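PDB 3GDE: DNA ligase from Archaeoglobus fulgidus, which joins DNA strands at nicks in double-stranded DNA, consuming ATP and releasing AMP and diphosphate, probably in replication, recombination and repair. Local coordinates for residues 44-54 with 117-128. Residues are numbered along the deposited sequence; the frame is centred on the assembly and turned at random.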
ATOM      1  N   ASP A  44     -16.335   7.158  -7.853  1.00 25.56           N
ATOM      2  CA  ASP A  44     -15.344   8.203  -7.644  1.00 25.87           C
ATOM      3  C   ASP A  44     -15.323   8.718  -6.204  1.00 25.18           C
ATOM      4  O   ASP A  44     -14.253   8.895  -5.634  1.00 25.46           O
ATOM      5  CB  ASP A  44     -15.558   9.350  -8.631  1.00 26.26           C
ATOM      6  CG  ASP A  44     -15.136   8.994 -10.039  1.00 28.39           C
ATOM      7  OD1 ASP A  44     -14.273   8.103 -10.213  1.00 28.28           O
ATOM      8  OD2 ASP A  44     -15.670   9.616 -10.985  1.00 33.07           O
ATOM      9  N   VAL A  45     -16.492   8.928  -5.610  1.00 24.12           N
ATOM     10  CA  VAL A  45     -16.557   9.444  -4.233  1.00 23.75           C
ATOM     11  C   VAL A  45     -15.899   8.470  -3.236  1.00 23.31           C
ATOM     12  O   VAL A  45     -15.195   8.897  -2.322  1.00 23.02           O
ATOM     13  CB  VAL A  45     -18.027   9.812  -3.823  1.00 23.63           C
ATOM     14  CG1 VAL A  45     -18.176   9.980  -2.310  1.00 24.47           C
ATOM     15  CG2 VAL A  45     -18.454  11.075  -4.515  1.00 23.34           C
ATOM     16  N   VAL A  46     -16.124   7.170  -3.429  1.00 22.65           N
ATOM     17  CA  VAL A  46     -15.579   6.165  -2.528  1.00 22.50           C
ATOM     18  C   VAL A  46     -14.042   6.148  -2.609  1.00 22.29           C
ATOM     19  O   VAL A  46     -13.357   6.168  -1.579  1.00 21.53           O
ATOM     20  CB  VAL A  46     -16.200   4.757  -2.763  1.00 22.55           C
ATOM     21  CG1 VAL A  46     -15.427   3.689  -2.006  1.00 20.91           C
ATOM     22  CG2 VAL A  46     -17.660   4.748  -2.323  1.00 21.80           C
ATOM     23  N   LEU A  47     -13.518   6.134  -3.832  1.00 22.12           N
ATOM     24  CA  LEU A  47     -12.084   6.292  -4.046  1.00 22.39           C
ATOM     25  C   LEU A  47     -11.575   7.611  -3.473  1.00 21.96           C
ATOM     26  O   LEU A  47     -10.731   7.602  -2.575  1.00 21.65           O
ATOM     27  CB  LEU A  47     -11.723   6.151  -5.528  1.00 22.23           C
ATOM     28  CG  LEU A  47     -11.295   4.742  -5.949  1.00 24.38           C
ATOM     29  CD1 LEU A  47     -12.448   3.757  -5.886  1.00 24.43           C
ATOM     30  CD2 LEU A  47     -10.642   4.733  -7.342  1.00 25.19           C
ATOM     31  N   PHE A  48     -12.118   8.727  -3.964  1.00 21.91           N
ATOM     32  CA  PHE A  48     -11.646  10.063  -3.594  1.00 22.27           C
ATOM     33  C   PHE A  48     -11.589  10.337  -2.083  1.00 23.08           C
ATOM     34  O   PHE A  48     -10.635  10.947  -1.604  1.00 22.66           O
ATOM     35  CB  PHE A  48     -12.450  11.165  -4.305  1.00 21.88           C
ATOM     36  CG  PHE A  48     -12.275  11.184  -5.811  1.00 21.64           C
ATOM     37  CD1 PHE A  48     -11.441  10.274  -6.453  1.00 21.64           C
ATOM     38  CD2 PHE A  48     -12.932  12.134  -6.579  1.00 20.41           C
ATOM     39  CE1 PHE A  48     -11.284  10.297  -7.835  1.00 22.33           C
ATOM     40  CE2 PHE A  48     -12.776  12.173  -7.954  1.00 20.50           C
ATOM     41  CZ  PHE A  48     -11.962  11.249  -8.590  1.00 21.30           C
ATOM     42  N   ILE A  49     -12.586   9.881  -1.326  1.00 24.15           N
ATOM     43  CA  ILE A  49     -12.585  10.127   0.122  1.00 25.10           C
ATOM     44  C   ILE A  49     -11.420   9.415   0.841  1.00 25.25           C
ATOM     45  O   ILE A  49     -10.976   9.861   1.911  1.00 24.80           O
ATOM     46  CB  ILE A  49     -13.963   9.808   0.777  1.00 25.34           C
ATOM     47  CG1 ILE A  49     -14.046  10.390   2.193  1.00 25.65           C
ATOM     48  CG2 ILE A  49     -14.242   8.303   0.767  1.00 25.92           C
ATOM     49  CD1 ILE A  49     -15.472  10.476   2.751  1.00 26.20           C
ATOM     50  N   THR A  50     -10.922   8.333   0.240  1.00 25.22           N
ATOM     51  CA  THR A  50      -9.782   7.591   0.791  1.00 25.70           C
ATOM     52  C   THR A  50      -8.427   8.134   0.332  1.00 25.92           C
ATOM     53  O   THR A  50      -7.396   7.530   0.622  1.00 25.72           O
ATOM     54  CB  THR A  50      -9.845   6.080   0.459  1.00 25.60           C
ATOM     55  OG1 THR A  50      -9.870   5.899  -0.960  1.00 26.56           O
ATOM     56  CG2 THR A  50     -11.079   5.439   1.067  1.00 25.72           C
ATOM     57  N   GLY A  51      -8.434   9.258  -0.386  1.00 25.94           N
ATOM     58  CA  GLY A  51      -7.215   9.820  -0.962  1.00 26.10           C
ATOM     59  C   GLY A  51      -6.655   9.053  -2.145  1.00 26.53           C
ATOM     60  O   GLY A  51      -5.471   9.170  -2.445  1.00 25.89           O
ATOM     61  N   LYS A  52      -7.504   8.276  -2.823  1.00 27.07           N
ATOM     62  CA  LYS A  52      -7.083   7.483  -3.989  1.00 27.93           C
ATOM     63  C   LYS A  52      -7.777   7.950  -5.257  1.00 27.75           C
ATOM     64  O   LYS A  52      -8.973   8.261  -5.256  1.00 27.45           O
ATOM     65  CB  LYS A  52      -7.431   5.993  -3.822  1.00 27.81           C
ATOM     66  CG  LYS A  52      -6.643   5.199  -2.786  1.00 29.79           C
ATOM     67  CD  LYS A  52      -7.193   3.756  -2.763  1.00 30.25           C
ATOM     68  CE  LYS A  52      -6.752   2.979  -1.535  1.00 33.49           C
ATOM     69  NZ  LYS A  52      -7.279   3.555  -0.242  1.00 36.01           N
ATOM     70  N   VAL A  53      -7.028   7.948  -6.348  1.00 28.08           N
ATOM     71  CA  VAL A  53      -7.585   8.204  -7.667  1.00 28.42           C
ATOM     72  C   VAL A  53      -7.680   6.878  -8.441  1.00 28.81           C
ATOM     73  O   VAL A  53      -8.653   6.647  -9.175  1.00 29.00           O
ATOM     74  CB  VAL A  53      -6.753   9.276  -8.412  1.00 28.23           C
ATOM     75  CG1 VAL A  53      -7.277   9.512  -9.802  1.00 28.36           C
ATOM     76  CG2 VAL A  53      -6.736  10.583  -7.618  1.00 28.46           C
ATOM     77  N   TYR A  54      -6.674   6.020  -8.258  1.00 29.15           N
ATOM     78  CA  TYR A  54      -6.632   4.677  -8.848  1.00 30.19           C
ATOM     79  C   TYR A  54      -6.287   3.655  -7.777  1.00 31.30           C
ATOM     80  O   TYR A  54      -5.609   3.990  -6.819  1.00 31.70           O
ATOM     81  CB  TYR A  54      -5.602   4.585  -9.992  1.00 29.40           C
ATOM     82  CG  TYR A  54      -5.784   5.658 -11.047  1.00 28.64           C
ATOM     83  CD1 TYR A  54      -6.795   5.554 -12.010  1.00 26.71           C
ATOM     84  CD2 TYR A  54      -4.961   6.791 -11.062  1.00 27.51           C
ATOM     85  CE1 TYR A  54      -6.978   6.547 -12.963  1.00 28.04           C
ATOM     86  CE2 TYR A  54      -5.129   7.791 -12.010  1.00 27.08           C
ATOM     87  CZ  TYR A  54      -6.140   7.666 -12.958  1.00 28.45           C
ATOM     88  OH  TYR A  54      -6.316   8.663 -13.889  1.00 28.27           O
ATOM     89  N   VAL A 117     -17.466  16.058 -10.577  1.00 24.98           N
ATOM     90  CA  VAL A 117     -16.627  14.916 -10.288  1.00 24.68           C
ATOM     91  C   VAL A 117     -16.240  14.244 -11.613  1.00 25.23           C
ATOM     92  O   VAL A 117     -15.125  13.746 -11.768  1.00 25.18           O
ATOM     93  CB  VAL A 117     -17.371  13.936  -9.356  1.00 24.67           C
ATOM     94  CG1 VAL A 117     -16.528  12.699  -9.060  1.00 24.02           C
ATOM     95  CG2 VAL A 117     -17.780  14.655  -8.062  1.00 22.88           C
ATOM     96  N   ARG A 118     -17.159  14.260 -12.575  1.00 25.84           N
ATOM     97  CA  ARG A 118     -16.914  13.654 -13.876  1.00 26.44           C
ATOM     98  C   ARG A 118     -15.750  14.342 -14.602  1.00 26.02           C
ATOM     99  O   ARG A 118     -14.848  13.668 -15.095  1.00 25.94           O
ATOM    100  CB  ARG A 118     -18.199  13.656 -14.720  1.00 27.08           C
ATOM    101  CG  ARG A 118     -18.273  12.519 -15.758  1.00 29.64           C
ATOM    102  CD  ARG A 118     -18.851  11.185 -15.199  1.00 32.85           C
ATOM    103  NE  ARG A 118     -18.890  11.133 -13.733  1.00 35.73           N
ATOM    104  CZ  ARG A 118     -17.966  10.570 -12.953  1.00 35.84           C
ATOM    105  NH1 ARG A 118     -16.895   9.973 -13.478  1.00 35.47           N
ATOM    106  NH2 ARG A 118     -18.118  10.613 -11.636  1.00 33.23           N
ATOM    107  N   LYS A 119     -15.763  15.675 -14.636  1.00 25.56           N
ATOM    108  CA  LYS A 119     -14.649  16.446 -15.189  1.00 25.54           C
ATOM    109  C   LYS A 119     -13.319  16.214 -14.456  1.00 25.25           C
ATOM    110  O   LYS A 119     -12.272  16.107 -15.103  1.00 25.65           O
ATOM    111  CB  LYS A 119     -14.955  17.944 -15.230  1.00 25.55           C
ATOM    112  CG  LYS A 119     -14.086  18.696 -16.245  1.00 27.44           C
ATOM    113  CD  LYS A 119     -13.653  20.057 -15.742  1.00 28.03           C
ATOM    114  CE  LYS A 119     -13.759  21.097 -16.859  1.00 30.53           C
ATOM    115  NZ  LYS A 119     -15.134  21.734 -16.863  1.00 30.81           N
ATOM    116  N   VAL A 120     -13.362  16.142 -13.127  1.00 24.53           N
ATOM    117  CA  VAL A 120     -12.170  15.820 -12.328  1.00 24.72           C
ATOM    118  C   VAL A 120     -11.588  14.460 -12.741  1.00 24.76           C
ATOM    119  O   VAL A 120     -10.401  14.336 -13.006  1.00 24.48           O
ATOM    120  CB  VAL A 120     -12.459  15.834 -10.799  1.00 24.21           C
ATOM    121  CG1 VAL A 120     -11.280  15.281 -10.021  1.00 23.60           C
ATOM    122  CG2 VAL A 120     -12.769  17.246 -10.334  1.00 23.93           C
ATOM    123  N   ARG A 121     -12.454  13.460 -12.803  1.00 25.42           N
ATOM    124  CA  ARG A 121     -12.091  12.126 -13.261  1.00 26.39           C
ATOM    125  C   ARG A 121     -11.472  12.125 -14.669  1.00 26.34           C
ATOM    126  O   ARG A 121     -10.452  11.485 -14.881  1.00 26.39           O
ATOM    127  CB  ARG A 121     -13.324  11.238 -13.249  1.00 25.96           C
ATOM    128  CG  ARG A 121     -13.088   9.851 -13.776  1.00 27.31           C
ATOM    129  CD  ARG A 121     -12.736   8.966 -12.610  1.00 29.43           C
ATOM    130  NE  ARG A 121     -11.341   8.594 -12.620  1.00 29.34           N
ATOM    131  CZ  ARG A 121     -10.695   8.058 -11.592  1.00 29.25           C
ATOM    132  NH1 ARG A 121     -11.306   7.845 -10.437  1.00 27.67           N
ATOM    133  NH2 ARG A 121      -9.415   7.753 -11.729  1.00 31.26           N
ATOM    134  N   GLU A 122     -12.094  12.843 -15.604  1.00 26.84           N
ATOM    135  CA  GLU A 122     -11.631  12.897 -17.005  1.00 27.89           C
ATOM    136  C   GLU A 122     -10.267  13.568 -17.119  1.00 26.82           C
ATOM    137  O   GLU A 122      -9.387  13.059 -17.802  1.00 26.98           O
ATOM    138  CB  GLU A 122     -12.629  13.637 -17.912  1.00 28.61           C
ATOM    139  CG  GLU A 122     -14.083  13.178 -17.805  1.00 33.92           C
ATOM    140  CD  GLU A 122     -14.434  11.957 -18.661  1.00 41.05           C
ATOM    141  OE1 GLU A 122     -15.655  11.691 -18.790  1.00 43.53           O
ATOM    142  OE2 GLU A 122     -13.519  11.270 -19.200  1.00 43.64           O
ATOM    143  N   THR A 123     -10.111  14.705 -16.445  1.00 26.05           N
ATOM    144  CA  THR A 123      -8.846  15.438 -16.397  1.00 25.69           C
ATOM    145  C   THR A 123      -7.720  14.588 -15.787  1.00 25.40           C
ATOM    146  O   THR A 123      -6.603  14.558 -16.319  1.00 24.97           O
ATOM    147  CB  THR A 123      -9.011  16.745 -15.599  1.00 25.64           C
ATOM    148  OG1 THR A 123     -10.171  17.434 -16.083  1.00 26.24           O
ATOM    149  CG2 THR A 123      -7.773  17.637 -15.740  1.00 24.73           C
ATOM    150  N   PHE A 124      -8.032  13.898 -14.683  1.00 25.31           N
ATOM    151  CA  PHE A 124      -7.107  12.927 -14.054  1.00 24.88           C
ATOM    152  C   PHE A 124      -6.689  11.794 -14.991  1.00 25.16           C
ATOM    153  O   PHE A 124      -5.498  11.468 -15.070  1.00 25.33           O
ATOM    154  CB  PHE A 124      -7.696  12.343 -12.765  1.00 24.56           C
ATOM    155  CG  PHE A 124      -7.616  13.271 -11.573  1.00 24.78           C
ATOM    156  CD1 PHE A 124      -8.192  12.914 -10.363  1.00 24.92           C
ATOM    157  CD2 PHE A 124      -6.983  14.509 -11.665  1.00 25.68           C
ATOM    158  CE1 PHE A 124      -8.115  13.757  -9.247  1.00 24.32           C
ATOM    159  CE2 PHE A 124      -6.917  15.363 -10.561  1.00 25.98           C
ATOM    160  CZ  PHE A 124      -7.481  14.979  -9.351  1.00 24.07           C
ATOM    161  N   ASP A 125      -7.658  11.194 -15.690  1.00 25.14           N
ATOM    162  CA  ASP A 125      -7.365  10.116 -16.640  1.00 25.54           C
ATOM    163  C   ASP A 125      -6.458  10.581 -17.784  1.00 25.80           C
ATOM    164  O   ASP A 125      -5.556   9.845 -18.192  1.00 25.79           O
ATOM    165  CB  ASP A 125      -8.650   9.462 -17.171  1.00 26.04           C
ATOM    166  CG  ASP A 125      -9.358   8.589 -16.116  1.00 26.39           C
ATOM    167  OD1 ASP A 125      -8.843   8.422 -14.988  1.00 27.51           O
ATOM    168  OD2 ASP A 125     -10.438   8.054 -16.427  1.00 27.83           O
ATOM    169  N   GLU A 126      -6.670  11.806 -18.280  1.00 25.96           N
ATOM    170  CA  GLU A 126      -5.754  12.378 -19.262  1.00 25.90           C
ATOM    171  C   GLU A 126      -4.348  12.602 -18.690  1.00 26.04           C
ATOM    172  O   GLU A 126      -3.370  12.216 -19.314  1.00 26.34           O
ATOM    173  CB  GLU A 126      -6.266  13.685 -19.862  1.00 26.04           C
ATOM    174  CG  GLU A 126      -5.213  14.227 -20.832  1.00 27.52           C
ATOM    175  CD  GLU A 126      -5.614  15.445 -21.624  1.00 29.62           C
ATOM    176  OE1 GLU A 126      -4.766  15.866 -22.434  1.00 30.46           O
ATOM    177  OE2 GLU A 126      -6.732  15.980 -21.443  1.00 30.17           O
ATOM    178  N   ILE A 127      -4.261  13.235 -17.519  1.00 25.89           N
ATOM    179  CA  ILE A 127      -2.988  13.453 -16.842  1.00 26.18           C
ATOM    180  C   ILE A 127      -2.191  12.157 -16.671  1.00 26.77           C
ATOM    181  O   ILE A 127      -1.010  12.121 -17.005  1.00 26.85           O
ATOM    182  CB  ILE A 127      -3.172  14.192 -15.475  1.00 26.05           C
ATOM    183  CG1 ILE A 127      -3.520  15.667 -15.711  1.00 25.32           C
ATOM    184  CG2 ILE A 127      -1.914  14.089 -14.639  1.00 25.55           C
ATOM    185  CD1 ILE A 127      -4.110  16.410 -14.486  1.00 25.67           C
ATOM    186  N   ALA A 128      -2.842  11.101 -16.178  1.00 27.70           N
ATOM    187  CA  ALA A 128      -2.222   9.769 -16.037  1.00 28.69           C
ATOM    188  C   ALA A 128      -1.644   9.160 -17.336  1.00 29.65           C
ATOM    189  O   ALA A 128      -0.658   8.413 -17.297  1.00 30.28           O
ATOM    190  CB  ALA A 128      -3.198   8.799 -15.381  1.00 28.02           C
TER
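Arg121 of helix 117-129 reaches across to Asp44 on helix 39-49 and to Val53 in the loop that follows that helix. Its guanidinium grips one backbone oxygen end-on: Arg121 NH2 lies 2.9 Å from Val53 O, above the carbonyl plane, while Arg121 NH1 approaches the same oxygen in that plane at 3.2 Å. Arg121 NH1 also bonds to Asp44 OD1 at 3.0 Å, nearly straight (166°) but from above the carboxylate plane. Arg121 CG stands anti to the backbone N (chi1 177°), and bends at the next two torsions turn this long side chain across to both partners. Arginine suits the place because its flat guanidinium carries several N-H groups, so it can serve a carbonyl and a carboxylate together.

The other oxygen of Asp44 belongs to Arg118, whose NH1 and NH2 both converge on it, Arg118 NH2 at 2.7 Å from Asp44 OD2, with the two planar groups nearly coplanar; Arg118 NH2 also pairs with Asp41, one turn before Asp44 on the same helix. Tyr54 OH lies 2.8 Å from Asp125 OD1, on the anti lone pair, and that oxygen makes a weak salt bridge back to Arg121, probably steadying it from its own helix. With an alanine here in place of Arg121, Val53 O and Asp44 OD1 lose these donors, and the loop is likely to be held less firmly against the helix.

Beneath the polar layer, Phe48 CE2 rests on Val117 CG1 (3.9 Å) and Val120 CG1, and branched Val53 sets CG1 against Phe124 CD1 (3.6 Å). Leu161 of helix 152-162 extends this apolar layer against Phe48, Val53 and Phe124. The axes of segments 44-49 and 117-128 cross at 67°, pairing a hydrophobic seam with a salt-bridge network within the all-helical N-terminal DNA-binding domain of ATP-dependent DNA ligases, away from the adenylation site.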